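Side-chain contacts in suppressor protein MPT5 (Saccharomyces cerevisiae, PDB 5BZ1), which binds sequence elements beginning UGUAA in the 3'-untranslated regions of target messenger RNAs through its Pumilio homology domain and negatively regulates HO expression: residues A[288-291]-A[292-296]; A[302-305]-A[306-310]; A[214-217]-A[218-222]. All coordinates share one frame; numbering follows the deposited sequence.

Contact 1 of 3, residues A[288-291]-A[292-296]; sequences DDVI and NASMN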
loop_
_atom_site.group_PDB
_atom_site.type_symbol
_atom_site.label_atom_id
_atom_site.label_comp_id
_atom_site.label_asym_id
_atom_site.label_seq_id
_atom_site.Cartn_x
_atom_site.Cartn_y
_atom_site.Cartn_z
ATOM N N ASP A 288 -4.497 21.318 -17.753
ATOM C CA ASP A 288 -4.496 21.220 -19.209
ATOM C C ASP A 288 -3.445 20.251 -19.756
ATOM O O ASP A 288 -3.763 19.415 -20.600
ATOM C CB ASP A 288 -4.370 22.604 -19.861
ATOM C CG ASP A 288 -5.709 23.311 -19.987
ATOM O OD1 ASP A 288 -6.746 22.619 -19.920
ATOM O OD2 ASP A 288 -5.723 24.550 -20.160
ATOM N N ASP A 289 -2.210 20.342 -19.264
ATOM C CA ASP A 289 -1.130 19.497 -19.782
ATOM C C ASP A 289 -1.387 18.005 -19.565
ATOM O O ASP A 289 -1.026 17.182 -20.407
ATOM C CB ASP A 289 0.225 19.896 -19.192
ATOM C CG ASP A 289 1.369 19.679 -20.169
ATOM O OD1 ASP A 289 1.184 19.969 -21.371
ATOM O OD2 ASP A 289 2.446 19.213 -19.741
ATOM N N VAL A 290 -2.009 17.668 -18.437
ATOM C CA VAL A 290 -2.463 16.304 -18.177
ATOM C C VAL A 290 -3.426 15.851 -19.280
ATOM O O VAL A 290 -3.371 14.710 -19.748
ATOM C CB VAL A 290 -3.165 16.198 -16.800
ATOM C CG1 VAL A 290 -3.939 14.898 -16.681
ATOM C CG2 VAL A 290 -2.155 16.329 -15.664
ATOM N N ILE A 291 -4.295 16.767 -19.701
ATOM C CA ILE A 291 -5.320 16.482 -20.705
ATOM C C ILE A 291 -4.748 16.336 -22.121
ATOM O O ILE A 291 -5.091 15.387 -22.835
ATOM C CB ILE A 291 -6.440 17.552 -20.673
ATOM C CG1 ILE A 291 -7.200 17.475 -19.345
ATOM C CG2 ILE A 291 -7.393 17.378 -21.847
ATOM C CD1 ILE A 291 -7.924 18.753 -18.961
ATOM N N ASN A 292 -3.882 17.267 -22.521
ATOM C CA ASN A 292 -3.221 17.206 -23.827
ATOM C C ASN A 292 -2.437 15.907 -24.000
ATOM O O ASN A 292 -2.451 15.293 -25.066
ATOM C CB ASN A 292 -2.260 18.385 -24.009
ATOM C CG ASN A 292 -2.787 19.676 -23.414
ATOM O OD1 ASN A 292 -3.982 19.961 -23.470
ATOM N ND2 ASN A 292 -1.888 20.471 -22.840
ATOM N N ALA A 293 -1.743 15.507 -22.939
ATOM C CA ALA A 293 -0.949 14.285 -22.947
ATOM C C ALA A 293 -1.842 13.057 -23.119
ATOM O O ALA A 293 -1.541 12.170 -23.917
ATOM C CB ALA A 293 -0.139 14.179 -21.666
ATOM N N SER A 294 -2.939 13.019 -22.369
ATOM C CA SER A 294 -3.865 11.894 -22.400
ATOM C C SER A 294 -4.455 11.655 -23.790
ATOM O O SER A 294 -4.643 10.511 -24.205
ATOM C CB SER A 294 -4.995 12.111 -21.392
ATOM O OG SER A 294 -4.486 12.343 -20.095
ATOM N N MET A 295 -4.745 12.741 -24.500
ATOM C CA MET A 295 -5.357 12.653 -25.822
ATOM C C MET A 295 -4.462 11.931 -26.833
ATOM O O MET A 295 -4.920 11.034 -27.544
ATOM C CB MET A 295 -5.747 14.045 -26.330
ATOM C CG MET A 295 -7.003 14.616 -25.674
ATOM S SD MET A 295 -7.361 16.340 -26.090
ATOM C CE MET A 295 -6.237 16.618 -27.459
ATOM N N ASN A 296 -3.188 12.310 -26.883
ATOM C CA ASN A 296 -2.238 11.691 -27.806
ATOM C C ASN A 296 -1.982 10.213 -27.499
ATOM O O ASN A 296 -1.824 9.399 -28.410
ATOM C CB ASN A 296 -0.915 12.465 -27.808
ATOM C CG ASN A 296 -1.072 13.895 -28.296
ATOM O OD1 ASN A 296 -0.901 14.846 -27.532
ATOM N ND2 ASN A 296 -1.392 14.054 -29.576
#

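Contact 2 of 3, residues A[302-305]-A[306-310]; sequences IDIF and TVNLN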
loop_
_atom_site.group_PDB
_atom_site.type_symbol
_atom_site.label_atom_id
_atom_site.label_comp_id
_atom_site.label_asym_id
_atom_site.label_seq_id
_atom_site.Cartn_x
_atom_site.Cartn_y
_atom_site.Cartn_z
ATOM N N ILE A 302 -5.258 3.403 -29.418
ATOM C CA ILE A 302 -6.262 2.890 -30.345
ATOM C C ILE A 302 -5.578 2.327 -31.591
ATOM O O ILE A 302 -5.982 1.282 -32.105
ATOM C CB ILE A 302 -7.291 3.974 -30.739
ATOM C CG1 ILE A 302 -8.052 4.466 -29.509
ATOM C CG2 ILE A 302 -8.281 3.442 -31.767
ATOM C CD1 ILE A 302 -9.042 5.583 -29.796
ATOM N N ASP A 303 -4.543 3.017 -32.063
ATOM C CA ASP A 303 -3.753 2.558 -33.205
ATOM C C ASP A 303 -3.121 1.189 -32.938
ATOM O O ASP A 303 -3.164 0.297 -33.783
ATOM C CB ASP A 303 -2.656 3.574 -33.542
ATOM C CG ASP A 303 -3.200 4.854 -34.161
ATOM O OD1 ASP A 303 -4.338 4.837 -34.678
ATOM O OD2 ASP A 303 -2.476 5.876 -34.142
ATOM N N ILE A 304 -2.534 1.033 -31.754
ATOM C CA ILE A 304 -1.874 -0.210 -31.371
ATOM C C ILE A 304 -2.868 -1.371 -31.275
ATOM O O ILE A 304 -2.618 -2.457 -31.801
ATOM C CB ILE A 304 -1.133 -0.049 -30.032
ATOM C CG1 ILE A 304 -0.006 0.979 -30.166
ATOM C CG2 ILE A 304 -0.583 -1.381 -29.553
ATOM C CD1 ILE A 304 0.692 1.294 -28.855
ATOM N N PHE A 305 -3.992 -1.135 -30.607
ATOM C CA PHE A 305 -5.042 -2.141 -30.482
ATOM C C PHE A 305 -5.677 -2.476 -31.830
ATOM O O PHE A 305 -6.158 -3.589 -32.036
ATOM C CB PHE A 305 -6.113 -1.677 -29.492
ATOM C CG PHE A 305 -5.765 -1.938 -28.056
ATOM C CD1 PHE A 305 -6.647 -2.619 -27.231
ATOM C CD2 PHE A 305 -4.552 -1.512 -27.529
ATOM C CE1 PHE A 305 -6.331 -2.865 -25.902
ATOM C CE2 PHE A 305 -4.232 -1.758 -26.201
ATOM C CZ PHE A 305 -5.123 -2.435 -25.392
ATOM N N THR A 306 -5.682 -1.509 -32.742
ATOM C CA THR A 306 -6.212 -1.734 -34.084
ATOM C C THR A 306 -5.282 -2.647 -34.887
ATOM O O THR A 306 -5.729 -3.623 -35.495
ATOM C CB THR A 306 -6.437 -0.409 -34.837
ATOM O OG1 THR A 306 -7.403 0.383 -34.134
ATOM C CG2 THR A 306 -6.941 -0.668 -36.254
ATOM N N VAL A 307 -3.991 -2.325 -34.884
ATOM C CA VAL A 307 -2.988 -3.142 -35.556
ATOM C C VAL A 307 -2.975 -4.574 -35.010
ATOM O O VAL A 307 -2.889 -5.538 -35.773
ATOM C CB VAL A 307 -1.581 -2.509 -35.438
ATOM C CG1 VAL A 307 -0.508 -3.466 -35.928
ATOM C CG2 VAL A 307 -1.513 -1.197 -36.219
ATOM N N ASN A 308 -3.089 -4.705 -33.691
ATOM C CA ASN A 308 -2.988 -6.004 -33.032
ATOM C C ASN A 308 -4.338 -6.621 -32.673
ATOM O O ASN A 308 -4.408 -7.505 -31.820
ATOM C CB ASN A 308 -2.127 -5.888 -31.768
ATOM C CG ASN A 308 -0.703 -5.476 -32.069
ATOM O OD1 ASN A 308 0.142 -6.309 -32.399
ATOM N ND2 ASN A 308 -0.427 -4.182 -31.958
ATOM N N LEU A 309 -5.398 -6.162 -33.336
ATOM C CA LEU A 309 -6.767 -6.573 -33.010
ATOM C C LEU A 309 -6.972 -8.086 -33.072
ATOM O O LEU A 309 -7.669 -8.663 -32.236
ATOM C CB LEU A 309 -7.762 -5.867 -33.937
ATOM C CG LEU A 309 -9.245 -6.230 -33.828
ATOM C CD1 LEU A 309 -9.773 -6.003 -32.424
ATOM C CD2 LEU A 309 -10.060 -5.432 -34.830
ATOM N N ASN A 310 -6.351 -8.721 -34.060
ATOM C CA ASN A 310 -6.516 -10.153 -34.282
ATOM C C ASN A 310 -6.011 -11.022 -33.125
ATOM O O ASN A 310 -6.581 -12.078 -32.835
ATOM C CB ASN A 310 -5.817 -10.566 -35.573
ATOM C CG ASN A 310 -6.255 -11.928 -36.051
ATOM O OD1 ASN A 310 -7.439 -12.258 -36.006
ATOM N ND2 ASN A 310 -5.300 -12.736 -36.497
#

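Contact 3 of 3, residues A[214-217]-A[218-222]; sequences FGNY and IIQFL. With nucleotides of chain B.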
loop_
_atom_site.group_PDB
_atom_site.type_symbol
_atom_site.label_atom_id
_atom_site.label_comp_id
_atom_site.label_asym_id
_atom_site.label_seq_id
_atom_site.Cartn_x
_atom_site.Cartn_y
_atom_site.Cartn_z
ATOM N N PHE A 214 1.790 -9.279 -7.251
ATOM C CA PHE A 214 1.516 -8.234 -6.272
ATOM C C PHE A 214 1.930 -6.869 -6.816
ATOM O O PHE A 214 1.281 -5.857 -6.538
ATOM C CB PHE A 214 2.254 -8.521 -4.961
ATOM C CG PHE A 214 1.931 -9.862 -4.367
ATOM C CD1 PHE A 214 0.611 -10.254 -4.175
ATOM C CD2 PHE A 214 2.948 -10.743 -4.019
ATOM C CE1 PHE A 214 0.310 -11.498 -3.636
ATOM C CE2 PHE A 214 2.657 -11.988 -3.484
ATOM C CZ PHE A 214 1.337 -12.366 -3.289
ATOM N N GLY A 215 3.012 -6.847 -7.590
ATOM C CA GLY A 215 3.532 -5.609 -8.145
ATOM C C GLY A 215 2.525 -4.841 -8.982
ATOM O O GLY A 215 2.528 -3.604 -8.991
ATOM N N ASN A 216 1.660 -5.571 -9.680
ATOM C CA ASN A 216 0.665 -4.952 -10.548
ATOM C C ASN A 216 -0.294 -4.061 -9.759
ATOM O O ASN A 216 -0.786 -3.057 -10.274
ATOM C CB ASN A 216 -0.106 -6.018 -11.335
ATOM C CG ASN A 216 -1.209 -6.678 -10.514
ATOM O OD1 ASN A 216 -2.358 -6.229 -10.523
ATOM N ND2 ASN A 216 -0.865 -7.751 -9.806
ATOM N N TYR A 217 -0.548 -4.424 -8.503
ATOM C CA TYR A 217 -1.422 -3.626 -7.650
ATOM C C TYR A 217 -0.782 -2.282 -7.299
ATOM O O TYR A 217 -1.470 -1.273 -7.137
ATOM C CB TYR A 217 -1.793 -4.397 -6.381
ATOM C CG TYR A 217 -2.770 -5.528 -6.626
ATOM C CD1 TYR A 217 -4.095 -5.266 -6.943
ATOM C CD2 TYR A 217 -2.369 -6.853 -6.538
ATOM C CE1 TYR A 217 -4.994 -6.295 -7.170
ATOM C CE2 TYR A 217 -3.259 -7.888 -6.759
ATOM C CZ TYR A 217 -4.569 -7.604 -7.074
ATOM O OH TYR A 217 -5.462 -8.626 -7.298
ATOM N N ILE A 218 0.543 -2.281 -7.190
ATOM C CA ILE A 218 1.292 -1.070 -6.883
ATOM C C ILE A 218 1.216 -0.054 -8.032
ATOM O O ILE A 218 1.005 1.140 -7.804
ATOM C CB ILE A 218 2.764 -1.394 -6.550
ATOM C CG1 ILE A 218 2.853 -2.226 -5.271
ATOM C CG2 ILE A 218 3.573 -0.122 -6.402
ATOM C CD1 ILE A 218 2.131 -1.602 -4.081
ATOM N N ILE A 219 1.385 -0.528 -9.264
ATOM C CA ILE A 219 1.259 0.345 -10.424
ATOM C C ILE A 219 -0.144 0.949 -10.474
ATOM O O ILE A 219 -0.313 2.151 -10.708
ATOM C CB ILE A 219 1.520 -0.398 -11.751
ATOM C CG1 ILE A 219 2.833 -1.178 -11.696
ATOM C CG2 ILE A 219 1.524 0.590 -12.913
ATOM C CD1 ILE A 219 4.025 -0.337 -11.274
ATOM N N GLN A 220 -1.146 0.104 -10.258
ATOM C CA GLN A 220 -2.532 0.548 -10.244
ATOM C C GLN A 220 -2.787 1.578 -9.141
ATOM O O GLN A 220 -3.556 2.519 -9.332
ATOM C CB GLN A 220 -3.476 -0.650 -10.095
ATOM C CG GLN A 220 -3.503 -1.583 -11.302
ATOM C CD GLN A 220 -4.575 -2.649 -11.192
ATOM O OE1 GLN A 220 -5.768 -2.357 -11.293
ATOM N NE2 GLN A 220 -4.157 -3.894 -10.980
ATOM N N PHE A 221 -2.133 1.406 -7.996
ATOM C CA PHE A 221 -2.291 2.346 -6.891
ATOM C C PHE A 221 -1.761 3.730 -7.265
ATOM O O PHE A 221 -2.389 4.743 -6.956
ATOM C CB PHE A 221 -1.601 1.838 -5.621
ATOM C CG PHE A 221 -2.021 2.569 -4.375
ATOM C CD1 PHE A 221 -3.088 2.108 -3.615
ATOM C CD2 PHE A 221 -1.369 3.729 -3.977
ATOM C CE1 PHE A 221 -3.492 2.785 -2.470
ATOM C CE2 PHE A 221 -1.767 4.413 -2.832
ATOM C CZ PHE A 221 -2.831 3.938 -2.080
ATOM N N LEU A 222 -0.607 3.769 -7.930
ATOM C CA LEU A 222 -0.048 5.026 -8.425
ATOM C C LEU A 222 -1.010 5.723 -9.383
ATOM O O LEU A 222 -1.149 6.945 -9.356
ATOM C CB LEU A 222 1.287 4.792 -9.133
ATOM C CG LEU A 222 2.530 4.513 -8.294
ATOM C CD1 LEU A 222 3.783 4.645 -9.149
ATOM C CD2 LEU A 222 2.590 5.453 -7.103
ATOM P P U B 3 -9.050 -15.222 -11.512
ATOM O OP1 U B 3 -8.390 -16.330 -10.772
ATOM O OP2 U B 3 -10.499 -14.979 -11.284
ATOM O "O5'" U B 3 -8.259 -13.866 -11.230
ATOM C "C5'" U B 3 -8.177 -13.314 -9.926
ATOM C "C4'" U B 3 -6.744 -13.057 -9.538
ATOM O "O4'" U B 3 -6.109 -12.170 -10.494
ATOM C "C3'" U B 3 -6.523 -12.379 -8.197
ATOM O "O3'" U B 3 -6.624 -13.294 -7.121
ATOM C "C2'" U B 3 -5.132 -11.773 -8.356
ATOM O "O2'" U B 3 -4.129 -12.753 -8.134
ATOM C "C1'" U B 3 -5.123 -11.396 -9.846
ATOM N N1 U B 3 -5.412 -9.962 -10.069
ATOM C C2 U B 3 -4.343 -9.082 -9.984
ATOM O O2 U B 3 -3.205 -9.442 -9.730
ATOM N N3 U B 3 -4.653 -7.762 -10.196
ATOM C C4 U B 3 -5.901 -7.245 -10.483
ATOM O O4 U B 3 -6.022 -6.027 -10.646
ATOM C C5 U B 3 -6.952 -8.220 -10.561
ATOM C C6 U B 3 -6.686 -9.520 -10.358
ATOM P P A B 4 -7.225 -12.837 -5.704
ATOM O OP1 A B 4 -7.657 -14.080 -5.024
ATOM O OP2 A B 4 -8.184 -11.718 -5.896
ATOM O "O5'" A B 4 -5.962 -12.246 -4.940
ATOM C "C5'" A B 4 -4.780 -13.015 -4.772
ATOM C "C4'" A B 4 -3.855 -12.367 -3.776
ATOM O "O4'" A B 4 -3.397 -11.096 -4.298
ATOM C "C3'" A B 4 -4.478 -12.012 -2.436
ATOM O "O3'" A B 4 -4.557 -13.123 -1.559
ATOM C "C2'" A B 4 -3.571 -10.895 -1.932
ATOM O "O2'" A B 4 -2.388 -11.423 -1.346
ATOM C "C1'" A B 4 -3.197 -10.184 -3.239
ATOM N N9 A B 4 -4.013 -8.979 -3.489
ATOM C C8 A B 4 -5.290 -8.905 -3.999
ATOM N N7 A B 4 -5.743 -7.677 -4.099
ATOM C C5 A B 4 -4.703 -6.881 -3.628
ATOM C C6 A B 4 -4.559 -5.486 -3.477
ATOM N N6 A B 4 -5.501 -4.594 -3.794
ATOM N N1 A B 4 -3.389 -5.033 -2.975
ATOM C C2 A B 4 -2.434 -5.918 -2.651
ATOM N N3 A B 4 -2.451 -7.246 -2.749
ATOM C C4 A B 4 -3.629 -7.674 -3.247
#

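Contact 1 of 3, residues A[288-291]-A[292-296]
Ser294 turns its hydroxyl back on the carbonyl of Val290, one turn earlier in the first part of helix 288-307, and this is the tight side of the contact. Ser294 OG donates a hydrogen bond to Val290 O at 2.6 Å, and Ser294 N donates to the same oxygen at 3.1 Å. The two donors come from opposite faces of the carbonyl plane, each tilted about 30° from it, and thereby share one acceptor without competing for the same approach. The torsion that allows this sets OG beside the backbone N (chi1 -55°), pointing back down the helix. Both residues are buried: Val290 and Ser294 pack on Ile267 of helix 253-273, while helix 229-240 adds Phe230 against Val290 and Leu233 against Ser294.

Next to this face, Ile291 and Met295 make a thinner apolar contact. The CG2 branch of Ile291 comes within 4.4 Å of Met295 SD, and Met295 CG lies 3.5 Å from Ile291 O.

The other side is solvent-exposed and weakly bonded rather than loosely packed. Asn292 folds its amide back over the preceding turn, close on Asp288 O, with Asn292 OD1 2.9 Å from that oxygen and no bond between the two acceptors. Asn292 ND2 comes to 3.3 Å from Asp289 CA and makes a weak bond to Asp289 OD1 at 3.4 Å; the two side chains cross at about a right angle, with carboxylate and amide planes 71° apart. Asp288 and Asp289 are exposed; at the start of the helix their charges would be expected to interact favourably with its dipole.

The chemistry thus divides the turn: the buried serine hydroxyl is satisfied by its own helix and can face hydrophobic neighbours, whereas the exposed Asn292 and Asp289 side chains are joined only by a weak bond across the contact.

Contact 2 of 3, residues A[302-305]-A[306-310]
Thr306, near the C-terminal end of helix 288-307, directs its hydroxyl to the backbone oxygen of Ile302, one turn back. Ile302 O receives Thr306 OG1 at 2.6 Å and Thr306 N at 2.9 Å. They arrive from opposite faces of the carbonyl plane, the hydroxyl well above it at 37°. Thr306 OG1 sits beside its own backbone N (chi1 -62°), which turns it toward the preceding turn.

Ile304 O is satisfied in the same double fashion by Asn308, whose ND2 approaches to 2.8 Å with an N-H...O angle of 160° and whose backbone N lies at 3.0 Å on the other face. The acceptor is close to the plane of the asparagine amide, and that amide runs alongside Ile304, ND2 reaching 3.7 Å from its CG2. Asn308 is also where the chain leaves helical geometry, and the hydrogen bond from its side-chain amide ties this residue to the last turn. Between these two pairs, Val307 N donates to Asp303 O in a nearly straight bond, while the carboxylate of Asp303 forms a salt bridge with Lys364.

From Asp303 onward the turn belongs to Pumilio repeat 8. Phe305 packs between helices 244-248, 253-273 and 318-326, whereas Ile302, Thr306 and Leu309 lie against helix 354-375.

Contact 3 of 3, residues A[214-217]-A[218-222]
Asn216 and Gln220, one turn apart on helix 215-223, run side by side and present their amides together to the base of U3 of chain B. Asn216 OD1 accepts a hydrogen bond from U3 N3 at 2.8 Å, and Asn216 ND2 donates to U3 O2 at 2.9 Å; Gln220 NE2 completes the set with an almost straight bond (177°) to U3 O4 at 2.9 Å. Asn216 CG stands between its backbone N and carbonyl carbon (chi1 80°), an unusual setting for a helical residue, and ND2 is further held by Asp212 O. Gln220, extended beyond CG, carries NE2 out to the uracil.

Between the two side chains there is a weak bond, Gln220 NE2 to Asn216 OD1 at 3.0 Å; their amide planes lie 32° apart. Backbone bonds such as Gln220 N to Asn216 O carry the helix beneath them.

The Tyr217 ring stacks with one face on the adenine of A4 of chain B, whose C5 stands 3.4 Å above the ring plane, while Asn216 OD1 lies over the centre of the opposite face. The hydroxyl end of the tyrosine comes up to the uracil of U3. Phe214 adds van der Waals contact with the A4 ribose, Phe214 CE1 being 3.5 Å from A4 O2'.

Apolar packing holds the other side of the helix: Ile218 rests on helix 179-189, and Ile219 on helices 192-204 and 253-273.

The pattern is the three-residue RNA-recognition code of PUF repeats, here in Pumilio repeat 6: an Asn/Gln pair reads the uracil edge, donors and acceptor matched to O2, N3 and O4, and an aromatic residue stacks on the adjacent base, here the adenine of A4 of chain B.

Along the chain the order is contact 3, contact 1, contact 2, all within the Pumilio homology domain, an all-helical array of repeats. Contact 1 opens helix 288-307, and contact 2 closes it and runs on into helix 309-312, their centres about 21 Å apart; contact 3, on helix 215-223 of repeat 6, lies about 23 and 25 Å from them, centre to centre. None touches another. Helix 253-273 packs against residues of all three and so joins them through the fold. Contact 3 meets the RNA directly, whereas the nearest atoms of contacts 1 and 2 are about 20 and 10 Å from it, so those two belong to the scaffold, contact 2 at the start of repeat 8.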